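Local coordinates for bifunctional protein PutA (Bdellovibrio bacteriovorus, PDB 5UR2) that probably couples flavin-dependent proline oxidation to the NAD+-dependent oxidation of L-glutamate gamma-semialdehyde to L-glutamate, at residues L60-V69 with A103-M111; Y36-M44 with L416-T424. All coordinates share one frame; numbering follows the deposited sequence.

Contact 1 of 2, residues L60-V69 with A103-M111; sequences LPSINSGDEV and AGAIKKNVM
The flat groups that face K107 are two backbone carbonyls, those of L60 and I63, and its ammonium nitrogen is bonded to both. At L60 O, K107 NZ stands above the carbonyl plane, 37° out of it, at 3.1 Å. The opposite face of the same plane receives I63 N, which closes the 3-10 turn, so this oxygen is gripped from two sides. The second carbonyl is met differently: K107 NZ lies in its plane, at 2.8 Å from I63 O and with a C=O...N angle of 156°. The lysine chain runs nearly extended as far as CE and bends only at its last torsion, which puts NZ within bonding reach of both oxygens.

On the way, its aliphatic part lies against L60, whose CD1 is 3.6 Å from K107 CG. With CG opposite the backbone nitrogen (chi1 -176°), L60 sends its other branch to V110, and CD2 meets V110 CB tip to tip at 3.6 Å. I106 CG2 lies a little farther from that same methyl.

Both segments belong to the N-terminal domain of PutA, where the 3-10 segment 60-62 and a short loop lead into helix 66-76. S65 is the N-cap of that helix, its OG accepting from E68 N at 3.1 Å. G66, in the first turn of helix 66-76, is met at CA by A103 CB at 3.4 Å, tighter than ordinary van der Waals contact. V69 CB lies 3.8 Å from the same methyl, A103 CB, while the CG2 branch of V69 crosses K107 near CE. I106 also touches F56, and V110 touches V57, both of helix 47-59.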
# COMPACT_ATOMS: atom_id res chain seq x y z
N LEU B 60 -11.30 30.31 26.88
CA LEU B 60 -11.23 30.84 28.25
C LEU B 60 -12.58 31.19 28.87
O LEU B 60 -12.83 30.78 30.01
CB LEU B 60 -10.29 32.05 28.29
CG LEU B 60 -10.08 32.60 29.70
CD1 LEU B 60 -9.46 31.54 30.63
CD2 LEU B 60 -9.23 33.86 29.66
N PRO B 61 -13.48 31.93 28.21
CA PRO B 61 -14.73 32.32 28.90
C PRO B 61 -15.68 31.15 29.16
O PRO B 61 -16.65 31.33 29.90
CB PRO B 61 -15.36 33.34 27.95
CG PRO B 61 -14.85 32.97 26.62
CD PRO B 61 -13.45 32.45 26.83
N SER B 62 -15.43 29.97 28.60
CA SER B 62 -16.25 28.80 28.87
C SER B 62 -15.76 27.98 30.07
O SER B 62 -16.41 26.99 30.43
CB SER B 62 -16.33 27.91 27.63
OG SER B 62 -17.06 28.56 26.58
N ILE B 63 -14.66 28.38 30.70
CA ILE B 63 -14.07 27.66 31.82
C ILE B 63 -14.54 28.31 33.12
O ILE B 63 -14.43 29.53 33.29
CB ILE B 63 -12.54 27.66 31.72
CG1 ILE B 63 -12.11 27.16 30.34
CG2 ILE B 63 -11.93 26.84 32.82
CD1 ILE B 63 -10.64 27.24 30.09
N ASN B 64 -15.07 27.50 34.04
CA ASN B 64 -15.75 28.01 35.23
C ASN B 64 -15.08 27.57 36.54
O ASN B 64 -15.76 27.33 37.54
CB ASN B 64 -17.22 27.59 35.23
N SER B 65 -13.75 27.43 36.56
CA SER B 65 -13.03 27.16 37.80
C SER B 65 -11.57 27.49 37.60
O SER B 65 -11.04 27.37 36.49
CB SER B 65 -13.18 25.71 38.29
OG SER B 65 -12.07 24.91 37.91
N GLY B 66 -10.91 27.92 38.67
CA GLY B 66 -9.51 28.29 38.57
C GLY B 66 -8.61 27.12 38.23
O GLY B 66 -7.66 27.27 37.45
N ASP B 67 -8.88 25.96 38.81
CA ASP B 67 -8.07 24.78 38.51
C ASP B 67 -8.14 24.42 37.03
O ASP B 67 -7.14 24.01 36.44
CB ASP B 67 -8.50 23.61 39.39
CG ASP B 67 -8.08 23.79 40.84
OD1 ASP B 67 -6.99 24.36 41.08
OD2 ASP B 67 -8.83 23.37 41.74
N GLU B 68 -9.32 24.57 36.42
CA GLU B 68 -9.47 24.23 35.00
C GLU B 68 -8.75 25.22 34.09
O GLU B 68 -8.24 24.83 33.04
CB GLU B 68 -10.95 24.15 34.63
CG GLU B 68 -11.69 22.93 35.15
CD GLU B 68 -11.28 21.65 34.45
OE1 GLU B 68 -11.95 21.25 33.47
OE2 GLU B 68 -10.27 21.04 34.87
N VAL B 69 -8.67 26.50 34.48
CA VAL B 69 -7.90 27.46 33.70
C VAL B 69 -6.43 27.07 33.71
O VAL B 69 -5.76 27.09 32.67
CB VAL B 69 -8.12 28.90 34.23
CG1 VAL B 69 -7.28 29.89 33.46
CG2 VAL B 69 -9.60 29.29 34.17
N ALA B 103 -5.99 31.92 37.39
CA ALA B 103 -7.26 32.12 36.70
C ALA B 103 -7.72 33.56 36.80
O ALA B 103 -8.12 34.16 35.79
CB ALA B 103 -8.33 31.19 37.25
N GLY B 104 -7.70 34.13 38.01
CA GLY B 104 -7.98 35.55 38.13
C GLY B 104 -7.08 36.38 37.23
O GLY B 104 -7.55 37.22 36.46
N ALA B 105 -5.77 36.09 37.26
CA ALA B 105 -4.79 36.86 36.51
C ALA B 105 -5.00 36.74 35.00
O ALA B 105 -5.15 37.74 34.29
CB ALA B 105 -3.38 36.42 36.89
N ILE B 106 -4.96 35.51 34.49
CA ILE B 106 -5.10 35.30 33.05
C ILE B 106 -6.46 35.79 32.56
O ILE B 106 -6.55 36.50 31.55
CB ILE B 106 -4.84 33.83 32.70
CG1 ILE B 106 -3.33 33.58 32.48
CG2 ILE B 106 -5.66 33.43 31.48
CD1 ILE B 106 -2.44 33.84 33.71
N LYS B 107 -7.54 35.43 33.26
CA LYS B 107 -8.86 35.87 32.81
C LYS B 107 -8.99 37.38 32.88
O LYS B 107 -9.60 38.00 32.00
CB LYS B 107 -9.99 35.23 33.62
CG LYS B 107 -10.30 33.79 33.29
CD LYS B 107 -11.65 33.39 33.87
CE LYS B 107 -12.11 32.05 33.28
NZ LYS B 107 -13.52 32.08 32.78
N LYS B 108 -8.45 38.00 33.93
CA LYS B 108 -8.47 39.46 34.00
C LYS B 108 -7.70 40.06 32.83
O LYS B 108 -8.18 40.98 32.16
CB LYS B 108 -7.92 39.95 35.34
N ASN B 109 -6.50 39.53 32.56
CA ASN B 109 -5.68 40.06 31.47
C ASN B 109 -6.38 39.89 30.12
O ASN B 109 -6.42 40.82 29.31
CB ASN B 109 -4.30 39.40 31.47
CG ASN B 109 -3.40 39.89 32.60
OD1 ASN B 109 -3.66 40.92 33.23
ND2 ASN B 109 -2.33 39.15 32.86
N VAL B 110 -6.94 38.70 29.87
CA VAL B 110 -7.58 38.44 28.59
C VAL B 110 -8.87 39.23 28.45
O VAL B 110 -9.16 39.80 27.39
CB VAL B 110 -7.80 36.93 28.41
CG1 VAL B 110 -8.71 36.64 27.24
CG2 VAL B 110 -6.45 36.23 28.20
N MET B 111 -9.68 39.29 29.52
CA MET B 111 -10.87 40.15 29.49
C MET B 111 -10.51 41.62 29.30
O MET B 111 -11.31 42.38 28.74
CB MET B 111 -11.69 39.98 30.78

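Contact 2 of 2, residues Y36-M44 with L416-T424; sequences YGSIMEWSM and LVRRLLENT. With P5F (N-propargylglycine-modified flavin adenine dinucleotide), chain F.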
# COMPACT_ATOMS: atom_id res chain seq x y z
N TYR B 36 -1.60 42.77 24.87
CA TYR B 36 -2.15 42.49 23.54
C TYR B 36 -1.07 42.53 22.46
O TYR B 36 -0.98 41.64 21.61
CB TYR B 36 -3.27 43.49 23.22
CG TYR B 36 -3.94 43.28 21.88
CD1 TYR B 36 -4.92 42.30 21.71
CD2 TYR B 36 -3.60 44.05 20.77
CE1 TYR B 36 -5.53 42.10 20.48
CE2 TYR B 36 -4.21 43.86 19.53
CZ TYR B 36 -5.17 42.88 19.39
OH TYR B 36 -5.79 42.68 18.17
N GLY B 37 -0.23 43.57 22.49
CA GLY B 37 0.82 43.70 21.49
C GLY B 37 1.90 42.63 21.61
O GLY B 37 2.41 42.14 20.61
N SER B 38 2.26 42.27 22.85
CA SER B 38 3.26 41.22 23.04
C SER B 38 2.73 39.86 22.57
O SER B 38 3.46 39.07 21.97
CB SER B 38 3.69 41.17 24.50
OG SER B 38 4.85 40.36 24.64
N ILE B 39 1.45 39.58 22.85
CA ILE B 39 0.81 38.38 22.29
C ILE B 39 0.96 38.37 20.77
O ILE B 39 1.28 37.33 20.17
CB ILE B 39 -0.67 38.32 22.71
CG1 ILE B 39 -0.78 38.03 24.21
CG2 ILE B 39 -1.43 37.30 21.86
CD1 ILE B 39 -0.19 36.73 24.63
N MET B 40 0.70 39.51 20.13
CA MET B 40 0.74 39.58 18.67
C MET B 40 2.15 39.39 18.12
O MET B 40 2.34 38.65 17.14
CB MET B 40 0.16 40.91 18.19
CG MET B 40 -1.35 40.96 18.24
SD MET B 40 -1.97 42.14 17.02
CE MET B 40 -1.21 43.66 17.63
N GLU B 41 3.16 40.04 18.72
CA GLU B 41 4.53 39.86 18.25
C GLU B 41 4.93 38.39 18.29
O GLU B 41 5.42 37.83 17.29
CB GLU B 41 5.50 40.72 19.07
N TRP B 42 4.70 37.72 19.43
CA TRP B 42 5.02 36.30 19.52
C TRP B 42 4.21 35.49 18.51
O TRP B 42 4.73 34.56 17.89
CB TRP B 42 4.80 35.80 20.94
N SER B 43 2.94 35.86 18.30
CA SER B 43 2.11 35.13 17.35
C SER B 43 2.60 35.29 15.91
O SER B 43 2.61 34.32 15.14
CB SER B 43 0.65 35.59 17.46
OG SER B 43 0.05 35.08 18.64
N MET B 44 3.00 36.51 15.52
CA MET B 44 3.48 36.70 14.16
C MET B 44 4.83 36.03 13.94
O MET B 44 5.16 35.70 12.79
CB MET B 44 3.56 38.19 13.83
CG MET B 44 2.19 38.86 13.65
SD MET B 44 2.28 40.64 13.30
CE MET B 44 2.95 41.28 14.83
N LEU B 416 -12.85 39.31 19.87
CA LEU B 416 -11.44 39.57 20.13
C LEU B 416 -10.54 38.63 19.33
O LEU B 416 -9.41 39.01 18.97
CB LEU B 416 -11.15 39.44 21.63
CG LEU B 416 -9.69 39.49 22.14
CD1 LEU B 416 -9.07 40.89 22.02
CD2 LEU B 416 -9.53 38.95 23.58
N VAL B 417 -10.98 37.40 19.08
CA VAL B 417 -10.18 36.46 18.30
C VAL B 417 -10.13 36.91 16.85
O VAL B 417 -9.09 36.78 16.19
CB VAL B 417 -10.73 35.02 18.42
CG1 VAL B 417 -10.09 34.14 17.37
CG2 VAL B 417 -10.44 34.46 19.80
N ARG B 418 -11.24 37.44 16.34
CA ARG B 418 -11.25 37.94 14.96
C ARG B 418 -10.34 39.16 14.80
O ARG B 418 -9.63 39.28 13.80
CB ARG B 418 -12.69 38.25 14.53
CG ARG B 418 -12.90 38.39 13.01
CD ARG B 418 -14.22 37.73 12.53
NE ARG B 418 -15.25 38.71 12.17
CZ ARG B 418 -16.54 38.42 11.96
NH1 ARG B 418 -16.98 37.17 12.07
NH2 ARG B 418 -17.40 39.39 11.64
N ARG B 419 -10.34 40.07 15.80
CA ARG B 419 -9.40 41.19 15.78
C ARG B 419 -7.96 40.71 15.78
O ARG B 419 -7.14 41.19 14.98
CB ARG B 419 -9.65 42.11 16.99
CG ARG B 419 -11.12 42.47 17.20
CD ARG B 419 -11.58 43.64 16.36
NE ARG B 419 -11.26 43.54 14.94
CZ ARG B 419 -11.96 42.85 14.05
NH1 ARG B 419 -13.03 42.16 14.43
NH2 ARG B 419 -11.59 42.84 12.78
N LEU B 420 -7.62 39.74 16.64
CA LEU B 420 -6.27 39.19 16.65
C LEU B 420 -5.91 38.58 15.30
O LEU B 420 -4.78 38.76 14.82
CB LEU B 420 -6.13 38.13 17.76
CG LEU B 420 -5.88 38.62 19.19
CD1 LEU B 420 -6.11 37.49 20.16
CD2 LEU B 420 -4.44 39.15 19.33
N LEU B 421 -6.84 37.88 14.67
CA LEU B 421 -6.56 37.28 13.37
C LEU B 421 -6.28 38.35 12.32
O LEU B 421 -5.27 38.28 11.62
CB LEU B 421 -7.74 36.41 12.93
CG LEU B 421 -7.79 35.08 13.68
CD1 LEU B 421 -9.10 34.37 13.39
CD2 LEU B 421 -6.60 34.23 13.31
N GLU B 422 -7.13 39.37 12.24
CA GLU B 422 -6.93 40.42 11.25
C GLU B 422 -5.61 41.18 11.48
O GLU B 422 -4.85 41.43 10.54
CB GLU B 422 -8.10 41.40 11.27
CG GLU B 422 -8.06 42.38 10.13
CD GLU B 422 -8.10 41.68 8.77
OE1 GLU B 422 -7.10 41.78 8.02
OE2 GLU B 422 -9.12 40.99 8.50
N ASN B 423 -5.34 41.54 12.73
CA ASN B 423 -4.19 42.39 13.02
C ASN B 423 -2.87 41.65 12.84
O ASN B 423 -1.84 42.29 12.58
CB ASN B 423 -4.30 42.95 14.43
CG ASN B 423 -5.45 43.92 14.59
OD1 ASN B 423 -5.96 44.45 13.61
ND2 ASN B 423 -5.87 44.14 15.83
N THR B 424 -2.86 40.32 12.96
CA THR B 424 -1.64 39.55 12.74
C THR B 424 -1.54 38.99 11.33
O THR B 424 -0.60 38.24 11.03
CB THR B 424 -1.53 38.38 13.72
OG1 THR B 424 -2.64 37.47 13.51
CG2 THR B 424 -1.51 38.89 15.15
PA P5F F . -6.78 46.24 4.97
O1A P5F F . -6.43 47.37 3.95
O2A P5F F . -5.68 45.61 5.68
O5B P5F F . -7.45 45.03 4.38
C5B P5F F . -7.54 43.75 4.99
C4B P5F F . -8.59 42.92 4.23
O4B P5F F . -8.15 42.48 2.97
C3B P5F F . -9.08 41.67 4.90
O3B P5F F . -9.99 41.92 5.90
C2B P5F F . -9.67 40.92 3.78
O2B P5F F . -10.94 41.40 3.53
C1B P5F F . -8.78 41.27 2.64
N9A P5F F . -7.75 40.31 2.37
C8A P5F F . -6.76 39.84 3.22
N7A P5F F . -6.00 38.97 2.56
C5A P5F F . -6.44 38.84 1.24
C6A P5F F . -6.06 38.08 0.14
N6A P5F F . -4.94 37.19 0.21
N1A P5F F . -6.74 38.18 -1.02
C2A P5F F . -7.80 39.01 -1.14
N3A P5F F . -8.22 39.74 -0.07
C4A P5F F . -7.58 39.69 1.11
N1 P5F F . -16.76 42.77 7.18
C2 P5F F . -17.81 41.97 6.59
O2 P5F F . -17.45 40.94 5.75
N3 P5F F . -19.19 42.25 6.86
C4 P5F F . -19.59 43.31 7.71
O4 P5F F . -20.96 43.52 7.93
C4X P5F F . -18.48 44.14 8.34
N5 P5F F . -18.78 45.17 9.34
C5X P5F F . -17.73 46.19 9.55
C6 P5F F . -18.09 47.54 10.09
C7 P5F F . -17.10 48.54 10.20
C7M P5F F . -17.48 49.90 10.75
C8 P5F F . -15.75 48.28 9.81
C8M P5F F . -14.68 49.33 9.91
C9 P5F F . -15.40 47.01 9.29
C9A P5F F . -16.44 45.95 9.17
N10 P5F F . -16.07 44.64 8.62
C10 P5F F . -17.14 43.86 8.07
C1' P5F F . -14.66 44.20 8.45
C2' P5F F . -14.04 44.73 7.16
O2' P5F F . -14.65 44.12 6.09
C3' P5F F . -12.52 44.55 7.05
O3' P5F F . -12.25 43.20 7.06
C4' P5F F . -11.71 45.19 8.16
O4' P5F F . -12.43 46.29 8.61
C5' P5F F . -10.25 45.52 7.81
O5' P5F F . -10.08 46.03 6.50
P P5F F . -9.09 47.24 6.09
O1P P5F F . -9.48 48.11 4.83
O2P P5F F . -8.95 47.98 7.47
O3P P5F F . -7.60 46.55 6.17
C21 P5F F . -19.58 43.48 11.17
C22 P5F F . -19.26 44.42 10.25
C23 P5F F . -20.72 42.48 10.93
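Y36 inserts its ring beside L420, with CE1 only 3.3 Å from L420 CD2 and the two side chains sliding past each other in opposite directions. At the ring edge, N423 ND2 donates to Y36 OH over 2.8 Å, with an N-H...O angle of 142°; amide and ring planes stand 86° apart. One turn on, I39 touches L420 CD2 more loosely through CG2. M40 follows, its CG over one face of the Y36 ring, offset toward the rim, while its SD lies 3.6 Å from N423 CB. M40 CG also meets T424 CG2 at 3.7 Å. S43 donates through OG to I39 O within its own helix. M44 closes the row, crossing T424 so that M44 CG lies 3.8 Å from T424 CB.

With OG1 donating to L420 O, T424 presents its CG2 methyl to M40 and its CB to M44. The axes of segments 36-44 and 416-423 approach to 10.8 Å at a crossing angle of -53°. E422 OE2 lies 2.9 Å from O3B of the modified FAD. One polar bond at the ring edge, set within apolar and sulfur contacts, implies that the buried amide probably helps to set the direction of the tyrosine hydroxyl.

In the fold
Contact 2 is the more buried of the two: seven of its nine touching residues are buried, against four of nine in contact 1, which lies nearer the surface. Their centres are 19 Å apart, and they meet where V110 O packs on L416 CD2. Helix 409-423, following the last strand of the proline dehydrogenase barrel, is common ground: it supplies one side of contact 2, while in contact 1 P61 touches its I410 and M413 and V110 touches M413. Helix 47-59 packs on both. Contact 1 joins two parts of the N-terminal domain through apolar packing plus a lysine bonded to two backbone oxygens; contact 2 joins that domain to the barrel chiefly by apolar side chains.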